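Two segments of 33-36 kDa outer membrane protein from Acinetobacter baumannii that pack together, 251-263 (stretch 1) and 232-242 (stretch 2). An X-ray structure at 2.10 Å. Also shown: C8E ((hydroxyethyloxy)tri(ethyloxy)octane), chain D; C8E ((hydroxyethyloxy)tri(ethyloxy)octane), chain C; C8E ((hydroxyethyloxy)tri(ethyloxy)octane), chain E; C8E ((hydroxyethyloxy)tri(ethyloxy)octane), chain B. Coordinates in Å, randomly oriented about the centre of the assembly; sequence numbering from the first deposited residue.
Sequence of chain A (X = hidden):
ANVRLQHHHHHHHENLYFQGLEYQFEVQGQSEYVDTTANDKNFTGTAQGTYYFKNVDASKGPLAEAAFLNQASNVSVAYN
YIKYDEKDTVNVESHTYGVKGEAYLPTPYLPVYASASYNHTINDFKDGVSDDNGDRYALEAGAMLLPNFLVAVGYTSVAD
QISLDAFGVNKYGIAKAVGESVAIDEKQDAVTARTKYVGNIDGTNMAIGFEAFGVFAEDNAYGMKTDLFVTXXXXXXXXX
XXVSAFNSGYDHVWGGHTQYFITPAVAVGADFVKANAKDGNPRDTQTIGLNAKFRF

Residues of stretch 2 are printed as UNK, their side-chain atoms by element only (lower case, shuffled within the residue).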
# COMPACT_ATOMS: atom_id res chain seq x y z
N ASP A 251 10.30 18.78 1.50
CA ASP A 251 9.99 18.66 2.92
C ASP A 251 8.67 17.90 3.20
O ASP A 251 8.65 16.90 3.89
CB ASP A 251 9.97 20.05 3.56
CG ASP A 251 10.90 20.18 4.73
OD1 ASP A 251 12.14 20.06 4.52
OD2 ASP A 251 10.40 20.38 5.87
N HIS A 252 7.55 18.36 2.68
CA HIS A 252 6.25 17.78 3.05
C HIS A 252 5.45 17.28 1.84
O HIS A 252 5.53 17.89 0.76
CB HIS A 252 5.45 18.80 3.86
CG HIS A 252 6.20 19.28 5.06
ND1 HIS A 252 6.64 20.58 5.20
CD2 HIS A 252 6.65 18.61 6.15
CE1 HIS A 252 7.31 20.70 6.33
NE2 HIS A 252 7.33 19.52 6.93
N VAL A 253 4.73 16.18 2.02
CA VAL A 253 3.85 15.60 1.01
C VAL A 253 2.45 15.35 1.57
O VAL A 253 2.33 14.77 2.63
CB VAL A 253 4.36 14.26 0.53
CG1 VAL A 253 3.38 13.62 -0.43
CG2 VAL A 253 5.73 14.45 -0.13
N TRP A 254 1.42 15.77 0.84
CA TRP A 254 0.06 15.46 1.21
C TRP A 254 -0.77 15.06 -0.03
O TRP A 254 -0.47 15.47 -1.17
CB TRP A 254 -0.55 16.61 2.01
CG TRP A 254 -0.64 17.87 1.34
CD1 TRP A 254 -1.77 18.40 0.82
CD2 TRP A 254 0.41 18.83 1.10
NE1 TRP A 254 -1.51 19.62 0.24
CE2 TRP A 254 -0.18 19.91 0.40
CE3 TRP A 254 1.78 18.88 1.38
CZ2 TRP A 254 0.57 21.05 -0.02
CZ3 TRP A 254 2.52 19.99 0.95
CH2 TRP A 254 1.91 21.06 0.27
N GLY A 255 -1.76 14.20 0.18
CA GLY A 255 -2.56 13.72 -0.87
C GLY A 255 -3.98 13.36 -0.52
O GLY A 255 -4.33 13.15 0.63
N GLY A 256 -4.82 13.32 -1.56
CA GLY A 256 -6.11 12.73 -1.43
C GLY A 256 -6.25 11.65 -2.44
O GLY A 256 -5.63 11.71 -3.47
N HIS A 257 -7.10 10.69 -2.14
CA HIS A 257 -7.17 9.46 -2.88
C HIS A 257 -8.59 8.98 -2.88
O HIS A 257 -9.25 9.04 -1.86
CB HIS A 257 -6.32 8.37 -2.20
CG HIS A 257 -4.94 8.81 -1.94
ND1 HIS A 257 -4.56 9.36 -0.73
CD2 HIS A 257 -3.88 8.98 -2.78
CE1 HIS A 257 -3.30 9.74 -0.82
NE2 HIS A 257 -2.87 9.53 -2.05
N THR A 258 -8.99 8.35 -3.96
CA THR A 258 -10.32 7.89 -4.09
C THR A 258 -10.25 6.54 -4.73
O THR A 258 -9.36 6.31 -5.60
CB THR A 258 -11.03 8.92 -5.01
OG1 THR A 258 -12.33 9.25 -4.53
CG2 THR A 258 -11.05 8.54 -6.34
N GLN A 259 -11.16 5.64 -4.34
CA GLN A 259 -11.27 4.42 -5.03
C GLN A 259 -12.66 3.83 -5.02
O GLN A 259 -13.37 3.91 -4.00
CB GLN A 259 -10.21 3.40 -4.51
CG GLN A 259 -10.28 2.03 -5.20
CD GLN A 259 -9.21 1.05 -4.74
OE1 GLN A 259 -8.61 0.35 -5.57
NE2 GLN A 259 -9.00 0.95 -3.43
N TYR A 260 -13.09 3.28 -6.18
CA TYR A 260 -14.44 2.73 -6.26
C TYR A 260 -14.46 1.41 -6.98
O TYR A 260 -13.98 1.31 -8.10
CB TYR A 260 -15.44 3.68 -6.96
CG TYR A 260 -16.86 3.08 -7.11
CD1 TYR A 260 -17.63 2.78 -5.98
CD2 TYR A 260 -17.40 2.78 -8.33
CE1 TYR A 260 -18.90 2.20 -6.09
CE2 TYR A 260 -18.68 2.23 -8.47
CZ TYR A 260 -19.43 1.94 -7.34
OH TYR A 260 -20.70 1.39 -7.44
N PHE A 261 -15.07 0.40 -6.35
CA PHE A 261 -15.24 -0.90 -6.99
C PHE A 261 -16.54 -0.89 -7.75
O PHE A 261 -17.59 -0.91 -7.16
CB PHE A 261 -15.29 -2.02 -5.95
CG PHE A 261 -13.96 -2.49 -5.53
CD1 PHE A 261 -13.20 -1.73 -4.63
CD2 PHE A 261 -13.46 -3.71 -5.99
CE1 PHE A 261 -11.96 -2.18 -4.21
CE2 PHE A 261 -12.22 -4.17 -5.56
CZ PHE A 261 -11.48 -3.40 -4.66
N ILE A 262 -16.47 -0.86 -9.06
CA ILE A 262 -17.66 -0.89 -9.94
C ILE A 262 -18.32 -2.25 -9.78
O ILE A 262 -19.52 -2.36 -9.74
CB ILE A 262 -17.24 -0.66 -11.41
CG1 ILE A 262 -16.58 0.71 -11.58
CG2 ILE A 262 -18.42 -0.84 -12.36
CD1 ILE A 262 -15.96 0.91 -12.92
N THR A 263 -17.51 -3.30 -9.71
CA THR A 263 -17.94 -4.63 -9.30
C THR A 263 -16.83 -5.08 -8.39
O THR A 263 -15.76 -4.47 -8.38
CB THR A 263 -17.99 -5.66 -10.43
OG1 THR A 263 -16.66 -5.89 -10.94
CG2 THR A 263 -18.92 -5.18 -11.53
N UNK A 232 -18.68 -0.27 1.40
CA UNK A 232 -17.67 -1.31 1.18
C UNK A 232 -16.92 -1.18 -0.18
O UNK A 232 -15.77 -1.70 -0.37
c UNK A 232 -19.72 -2.27 2.02
c UNK A 232 -20.02 -0.87 1.55
c UNK A 232 -18.51 -2.64 1.24
N UNK A 233 -17.55 -0.47 -1.11
CA UNK A 233 -16.97 -0.31 -2.45
C UNK A 233 -16.33 1.02 -2.65
O UNK A 233 -15.55 1.19 -3.58
c UNK A 233 -19.51 -2.28 -4.46
n UNK A 233 -20.43 -1.53 -6.61
c UNK A 233 -18.92 -1.66 -3.22
c UNK A 233 -20.44 -1.28 -5.14
c UNK A 233 -18.02 -0.49 -3.52
N UNK A 234 -16.68 1.99 -1.81
CA UNK A 234 -16.24 3.32 -2.09
C UNK A 234 -15.38 3.88 -1.00
O UNK A 234 -15.75 3.92 0.18
c UNK A 234 -17.46 4.21 -2.41
c UNK A 234 -18.38 6.58 -2.77
c UNK A 234 -17.14 5.68 -2.67
c UNK A 234 -16.30 5.88 -3.91
N UNK A 235 -14.21 4.35 -1.36
CA UNK A 235 -13.39 4.93 -0.27
C UNK A 235 -12.83 6.24 -0.68
O UNK A 235 -12.52 6.44 -1.83
c UNK A 235 -12.25 4.03 0.16
o UNK A 235 -11.29 3.87 -0.87
N UNK A 236 -12.65 7.11 0.31
CA UNK A 236 -12.02 8.34 0.07
C UNK A 236 -11.03 8.51 1.14
O UNK A 236 -11.33 8.17 2.28
c UNK A 236 -13.01 9.55 0.08
c UNK A 236 -13.75 9.69 1.39
c UNK A 236 -12.22 10.83 -0.15
N UNK A 237 -9.88 9.08 0.82
CA UNK A 237 -8.78 9.08 1.81
C UNK A 237 -7.77 10.18 1.64
O UNK A 237 -7.83 10.95 0.68
N UNK A 238 -6.88 10.26 2.61
CA UNK A 238 -5.89 11.29 2.64
C UNK A 238 -4.60 10.78 3.24
O UNK A 238 -4.58 9.75 3.94
c UNK A 238 -6.43 12.52 3.42
N UNK A 239 -3.52 11.50 3.00
CA UNK A 239 -2.21 11.06 3.42
C UNK A 239 -1.27 12.21 3.52
O UNK A 239 -1.46 13.28 2.96
c UNK A 239 -1.60 10.00 2.42
o UNK A 239 -1.41 10.60 1.18
N UNK A 240 -0.21 11.96 4.27
CA UNK A 240 0.68 13.02 4.67
C UNK A 240 1.99 12.35 4.89
O UNK A 240 2.05 11.19 5.34
c UNK A 240 1.23 14.79 6.41
c UNK A 240 1.23 16.10 5.86
c UNK A 240 0.24 13.75 5.96
c UNK A 240 2.18 17.06 6.23
c UNK A 240 2.24 14.45 7.32
c UNK A 240 3.21 15.40 7.68
c UNK A 240 3.18 16.70 7.13
N UNK A 241 3.06 13.07 4.59
CA UNK A 241 4.36 12.52 4.88
C UNK A 241 5.40 13.62 5.02
O UNK A 241 5.28 14.69 4.47
c UNK A 241 4.74 11.49 3.81
N UNK A 242 6.35 13.38 5.88
CA UNK A 242 7.45 14.32 6.08
C UNK A 242 8.68 13.58 5.57
O UNK A 242 8.99 12.45 6.01
o UNK A 242 9.87 15.42 7.61
c UNK A 242 8.68 15.75 7.77
c UNK A 242 7.62 14.69 7.56
o UNK A 242 8.35 16.92 8.11
O12 C8E D . -2.28 23.51 -0.12
C13 C8E D . -3.50 23.38 -0.86
C14 C8E D . -4.17 22.06 -0.53
O15 C8E D . -3.86 21.11 -1.55
C16 C8E D . -4.83 20.08 -1.75
C17 C8E D . -4.29 18.81 -1.11
O18 C8E D . -5.18 17.71 -1.25
C19 C8E D . -4.77 16.59 -0.49
C20 C8E D . -5.19 16.69 0.97
O21 C8E D . -6.47 16.07 1.13
C6 C8E C . -15.48 8.07 -6.75
C7 C8E C . -14.07 8.25 -7.24
C8 C8E C . -13.51 6.98 -7.85
O9 C8E C . -13.11 7.22 -9.21
C10 C8E C . -11.93 7.99 -9.41
C11 C8E C . -11.67 8.27 -10.89
O12 C8E C . -11.99 9.59 -11.36
C13 C8E C . -12.03 10.64 -10.44
C14 C8E C . -11.63 11.98 -11.02
O15 C8E C . -11.02 12.58 -9.88
C16 C8E C . -10.35 13.79 -10.02
C17 C8E C . -9.21 13.77 -9.01
O18 C8E C . -9.54 13.04 -7.84
C19 C8E C . -8.38 12.89 -7.01
C20 C8E C . -8.72 12.11 -5.75
O21 C8E C . -8.96 13.00 -4.65
C14 C8E E . -10.89 12.71 3.29
O15 C8E E . -9.91 11.98 4.03
C16 C8E E . -10.29 11.75 5.39
C17 C8E E . -9.10 11.39 6.27
O18 C8E E . -8.48 12.57 6.81
C19 C8E E . -7.64 12.36 7.95
C20 C8E E . -6.17 12.42 7.58
O21 C8E E . -5.53 13.30 8.50
C1 C8E B . -21.81 5.33 -4.67
C2 C8E B . -20.97 5.32 -5.93
C3 C8E B . -20.30 6.68 -6.15
C4 C8E B . -19.05 6.55 -7.02
C5 C8E B . -18.36 7.87 -7.37
C6 C8E B . -18.11 8.81 -6.18
C7 C8E B . -17.69 10.20 -6.68
C8 C8E B . -16.80 11.00 -5.73
O9 C8E B . -15.81 11.73 -6.49
C10 C8E B . -15.23 12.87 -5.85
C11 C8E B . -13.81 13.11 -6.38
O HOH W 1 -9.11 2.37 -0.85
O HOH W 2 -9.70 5.83 -1.10

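Position 232 carries three side-chain carbons that close a ring onto its own backbone nitrogen and touch nothing on stretch 1; this is Pro-232. At position 233 four carbons run in a row to a terminal nitrogen. That nitrogen lies 3.0 Å from Tyr-260 OH and 3.0 Å from Phe-261 O, and the chain identifies Lys-233. Its NZ donates a hydrogen bond to each of these oxygens, while its backbone O accepts one from Phe-261 N at 2.9 Å.

Position 234 has four carbons, forked at the second, and its CB sits 3.8 Å from Tyr-260 CD1, at the edge of the ring. The fork after a single CH2 marks Leu-234, whose methyl groups continue to the detergent: its two branches approach C8E chains C and B. Position 235 has one carbon and then one oxygen, the pattern of Ser-235. Its OG stands 3.8 Å from Gln-259 CB and hydrogen-bonds to two waters, at 2.6 Å from water 1 and 2.5 Å from water 2. Water 1 also accepts from Gln-259 NE2 at 2.9 Å, so it joins the two side chains; water 2 makes a weak bond to His-257 O at 3.3 Å.

At position 236 one carbon carries two more, on the same sheet face as Thr-258, and branching at the first carbon gives Val-236. Position 237 has no side-chain atoms and is Gly-237. Paired with it is His-257, exchanging backbone bonds in both directions: Gly-237 N to His-257 O at 2.8 Å and His-257 N to Gly-237 O at 2.9 Å.

A single carbon at position 238, opposite Gly-256, defines Ala-238. Position 239 again shows one carbon and one oxygen, directed to the face that bears the His-257 side chain; it is Ser-239. Its backbone pairs with Gly-255, with Gly-255 N donating to Ser-239 O at 2.9 Å.

Position 240 bears one carbon and a ring of six carbons, without oxygen, so it is Phe-240. The ring rests beside Trp-254, with Phe-240 CD1 4.3 Å from Trp-254 CB. The lone carbon of position 241 lies 4.3 Å from Val-253 CB, a small apolar contact made by Ala-241. Position 242 has two carbons, the second carrying two oxygens, and is Asp-242; its OD2 comes to 3.0 Å from His-252 NE2, at the edge of the imidazole.

The contact is an antiparallel strand pair, burying 909 Å² in all. Hydrogen-bonded pairs alternate with non-hydrogen-bonded ones, in which CA-H groups approach carbonyl oxygens, as at Trp-254 CA to Ser-239 O (3.2 Å). Side chains alternate in step with this: Trp-254, Phe-240, Tyr-260 and Leu-234 share one face, with detergent against several of its residues, while Ser-235, Gln-259, Ser-239 and His-257 share the other. The backbone ladder sets the register, and Lys-233 fastens one end, its backbone O taking the bond from Phe-261 N and its NZ donating to Tyr-260 OH and Phe-261 O.

Stretch 2 232-242: PKLSVGASFAD
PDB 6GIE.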